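Local coordinates for protein inorganic pyrophosphatase (Neisseria gonorrhoeae, PDB 5TEA) that probably catalyses the magnesium-dependent hydrolysis of inorganic pyrophosphate to two phosphate ions, working as a homohexamer, at residues L95-M103 and A128-P136. Sequence-based numbering, arbitrary orientation.
Sequences LEARVIGVM and AYKTLSDLP
The CA atoms come nearest at Ile100 and Thr131, 4.7 Å from Ile100 CA to Thr131 CA, where the loop 128-136 passes over segment 95-103 of strand 94-107 without forming a direct hydrogen bond to it. A water makes the link instead: it donates to Ile100 O at 2.6 Å and accepts from Leu132 N at 3.0 Å, tying the strand to the first residue of the 3-10 turn 132-134.

Ile100 supplies most of the strand's side of the contact. Its CG2 presses on the loop backbone, 3.3 Å from Lys130 O, while CG1 stands between the backbone N and the carbonyl carbon (chi1 69°), a setting that sends CD1 along the loop to meet Leu135 CD1 at 4.0 Å. Leu135 reaches the other way with CD2, which sits over the centre of the Tyr129 ring. Leu132 lays its CG against Gly101 CA, 4.0 Å away. Toward solvent, Arg98 stretches out and then bends at chi3 (-75°), and Lys130 CG lies over the rim of one guanidinium face, 4.1 Å from Arg98 NE; the two like-charged ends stay apart.

Asp134 helps hold the loop in shape: its OD2 takes two backbone N-H groups, Lys130 N at 2.9 Å, through the lone pair anti to the other oxygen, and Thr131 N from above the carboxylate plane.

Ile100 and Gly101 form a classic beta bulge opposite Val116 of strand 110-119. Pro136 is the N-cap of helix 137-149, and Leu132 and Leu135 both lean on its Ile140, while Val99 points away from the loop to Ala170 and Ile174 of helix 167-183; the strand is thus packed between the loop and the C-terminal helix.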
loop_
_atom_site.group_PDB
_atom_site.type_symbol
_atom_site.label_atom_id
_atom_site.label_comp_id
_atom_site.label_asym_id
_atom_site.label_seq_id
_atom_site.Cartn_x
_atom_site.Cartn_y
_atom_site.Cartn_z
ATOM N N LEU B 95 2.594 15.502 -18.068
ATOM C CA LEU B 95 3.015 14.508 -19.049
ATOM C C LEU B 95 2.414 14.830 -20.410
ATOM O O LEU B 95 1.378 15.492 -20.519
ATOM C CB LEU B 95 2.598 13.095 -18.634
ATOM C CG LEU B 95 1.094 12.761 -18.740
ATOM C CD1 LEU B 95 0.918 11.252 -18.840
ATOM C CD2 LEU B 95 0.320 13.292 -17.533
ATOM N N GLU B 96 3.075 14.332 -21.446
ATOM C CA GLU B 96 2.464 14.245 -22.761
ATOM C C GLU B 96 1.542 13.038 -22.776
ATOM O O GLU B 96 1.940 11.930 -22.386
ATOM C CB GLU B 96 3.545 14.129 -23.840
ATOM C CG GLU B 96 4.431 15.359 -23.859
ATOM C CD GLU B 96 5.381 15.392 -25.048
ATOM O OE1 GLU B 96 5.336 14.453 -25.864
ATOM O OE2 GLU B 96 6.172 16.355 -25.153
ATOM N N ALA B 97 0.302 13.252 -23.209
ATOM C CA ALA B 97 -0.720 12.218 -23.142
ATOM C C ALA B 97 -1.446 12.109 -24.472
ATOM O O ALA B 97 -1.682 13.115 -25.144
ATOM C CB ALA B 97 -1.727 12.508 -22.024
ATOM N N ARG B 98 -1.828 10.890 -24.832
ATOM C CA ARG B 98 -2.605 10.682 -26.049
ATOM C C ARG B 98 -4.085 10.834 -25.727
ATOM O O ARG B 98 -4.570 10.257 -24.749
ATOM C CB ARG B 98 -2.328 9.302 -26.653
ATOM C CG ARG B 98 -3.368 8.859 -27.686
ATOM C CD ARG B 98 -3.052 7.484 -28.274
ATOM N NE ARG B 98 -1.951 7.538 -29.230
ATOM C CZ ARG B 98 -2.073 7.855 -30.518
ATOM N NH1 ARG B 98 -3.257 8.150 -31.041
ATOM N NH2 ARG B 98 -0.998 7.874 -31.291
ATOM N N VAL B 99 -4.789 11.619 -26.546
ATOM C CA VAL B 99 -6.243 11.781 -26.461
ATOM C C VAL B 99 -6.903 10.554 -27.089
ATOM O O VAL B 99 -6.691 10.275 -28.275
ATOM C CB VAL B 99 -6.689 13.052 -27.198
ATOM C CG1 VAL B 99 -8.230 13.167 -27.226
ATOM C CG2 VAL B 99 -6.045 14.292 -26.610
ATOM N N ILE B 100 -7.714 9.825 -26.322
ATOM C CA ILE B 100 -8.401 8.659 -26.877
ATOM C C ILE B 100 -9.918 8.786 -26.899
ATOM O O ILE B 100 -10.578 7.915 -27.494
ATOM C CB ILE B 100 -7.996 7.333 -26.182
ATOM C CG1 ILE B 100 -8.508 7.274 -24.736
ATOM C CG2 ILE B 100 -6.481 7.070 -26.305
ATOM C CD1 ILE B 100 -8.379 5.890 -24.106
ATOM N N GLY B 101 -10.500 9.834 -26.321
ATOM C CA GLY B 101 -11.941 9.993 -26.333
ATOM C C GLY B 101 -12.364 11.141 -25.434
ATOM O O GLY B 101 -11.527 11.874 -24.896
ATOM N N VAL B 102 -13.679 11.300 -25.291
ATOM C CA VAL B 102 -14.230 12.320 -24.396
ATOM C C VAL B 102 -15.468 11.779 -23.709
ATOM O O VAL B 102 -16.303 11.113 -24.331
ATOM C CB VAL B 102 -14.519 13.649 -25.130
ATOM C CG1 VAL B 102 -15.422 13.446 -26.374
ATOM C CG2 VAL B 102 -15.070 14.705 -24.168
ATOM N N MET B 103 -15.554 12.025 -22.399
ATOM C CA MET B 103 -16.771 11.771 -21.646
ATOM C C MET B 103 -17.585 13.061 -21.657
ATOM O O MET B 103 -17.213 14.027 -20.989
ATOM C CB MET B 103 -16.437 11.331 -20.218
ATOM C CG MET B 103 -17.649 10.863 -19.454
ATOM S SD MET B 103 -17.237 10.416 -17.756
ATOM C CE MET B 103 -17.168 12.034 -16.999
ATOM N N ALA B 128 -1.125 0.108 -25.711
ATOM C CA ALA B 128 -2.245 -0.746 -26.104
ATOM C C ALA B 128 -3.532 0.029 -26.367
ATOM O O ALA B 128 -4.437 -0.503 -27.018
ATOM C CB ALA B 128 -2.517 -1.784 -25.010
ATOM N N TYR B 129 -3.658 1.244 -25.856
ATOM C CA TYR B 129 -4.934 1.958 -25.849
ATOM C C TYR B 129 -4.829 3.203 -26.715
ATOM O O TYR B 129 -4.172 4.178 -26.337
ATOM C CB TYR B 129 -5.330 2.326 -24.424
ATOM C CG TYR B 129 -5.401 1.134 -23.506
ATOM C CD1 TYR B 129 -6.038 -0.036 -23.902
ATOM C CD2 TYR B 129 -4.827 1.178 -22.245
ATOM C CE1 TYR B 129 -6.106 -1.136 -23.053
ATOM C CE2 TYR B 129 -4.892 0.086 -21.392
ATOM C CZ TYR B 129 -5.530 -1.067 -21.807
ATOM O OH TYR B 129 -5.583 -2.161 -20.968
ATOM N N LYS B 130 -5.471 3.167 -27.878
ATOM C CA LYS B 130 -5.552 4.330 -28.744
ATOM C C LYS B 130 -6.965 4.853 -28.922
ATOM O O LYS B 130 -7.124 6.008 -29.336
ATOM C CB LYS B 130 -4.945 4.016 -30.125
ATOM C CG LYS B 130 -3.430 3.759 -30.047
ATOM C CD LYS B 130 -2.762 3.536 -31.400
ATOM C CE LYS B 130 -1.256 3.345 -31.223
ATOM N NZ LYS B 130 -0.568 2.957 -32.500
ATOM N N THR B 131 -7.986 4.045 -28.637
ATOM C CA THR B 131 -9.389 4.439 -28.715
ATOM C C THR B 131 -10.097 3.966 -27.458
ATOM O O THR B 131 -9.586 3.122 -26.728
ATOM C CB THR B 131 -10.089 3.823 -29.934
ATOM O OG1 THR B 131 -10.152 2.402 -29.757
ATOM C CG2 THR B 131 -9.348 4.149 -31.211
ATOM N N LEU B 132 -11.311 4.473 -27.229
ATOM C CA LEU B 132 -12.081 4.014 -26.076
ATOM C C LEU B 132 -12.404 2.527 -26.179
ATOM O O LEU B 132 -12.424 1.819 -25.167
ATOM C CB LEU B 132 -13.377 4.821 -25.944
ATOM C CG LEU B 132 -13.275 6.278 -25.472
ATOM C CD1 LEU B 132 -14.652 6.893 -25.404
ATOM C CD2 LEU B 132 -12.603 6.375 -24.132
ATOM N N SER B 133 -12.685 2.046 -27.393
ATOM C CA SER B 133 -13.023 0.639 -27.592
ATOM C C SER B 133 -11.856 -0.289 -27.271
ATOM O O SER B 133 -12.068 -1.501 -27.121
ATOM C CB SER B 133 -13.473 0.416 -29.035
ATOM O OG SER B 133 -12.330 0.389 -29.875
ATOM N N ASP B 134 -10.626 0.240 -27.196
ATOM C CA ASP B 134 -9.490 -0.592 -26.795
ATOM C C ASP B 134 -9.528 -0.912 -25.305
ATOM O O ASP B 134 -8.964 -1.924 -24.881
ATOM C CB ASP B 134 -8.166 0.096 -27.118
ATOM C CG ASP B 134 -7.909 0.204 -28.607
ATOM O OD1 ASP B 134 -8.551 -0.551 -29.383
ATOM O OD2 ASP B 134 -7.070 1.045 -28.973
ATOM N N LEU B 135 -10.154 -0.055 -24.507
ATOM C CA LEU B 135 -10.277 -0.302 -23.071
ATOM C C LEU B 135 -11.313 -1.391 -22.812
ATOM O O LEU B 135 -12.226 -1.587 -23.613
ATOM C CB LEU B 135 -10.708 0.982 -22.353
ATOM C CG LEU B 135 -9.800 2.200 -22.443
ATOM C CD1 LEU B 135 -10.446 3.405 -21.766
ATOM C CD2 LEU B 135 -8.468 1.871 -21.805
ATOM N N PRO B 136 -11.213 -2.110 -21.688
ATOM C CA PRO B 136 -12.326 -2.985 -21.302
ATOM C C PRO B 136 -13.582 -2.143 -21.138
ATOM O O PRO B 136 -13.571 -1.096 -20.484
ATOM C CB PRO B 136 -11.879 -3.610 -19.971
ATOM C CG PRO B 136 -10.522 -3.109 -19.693
ATOM C CD PRO B 136 -10.026 -2.281 -20.839
HETATM O O HOH W 1 -12.347 6.726 -28.921
#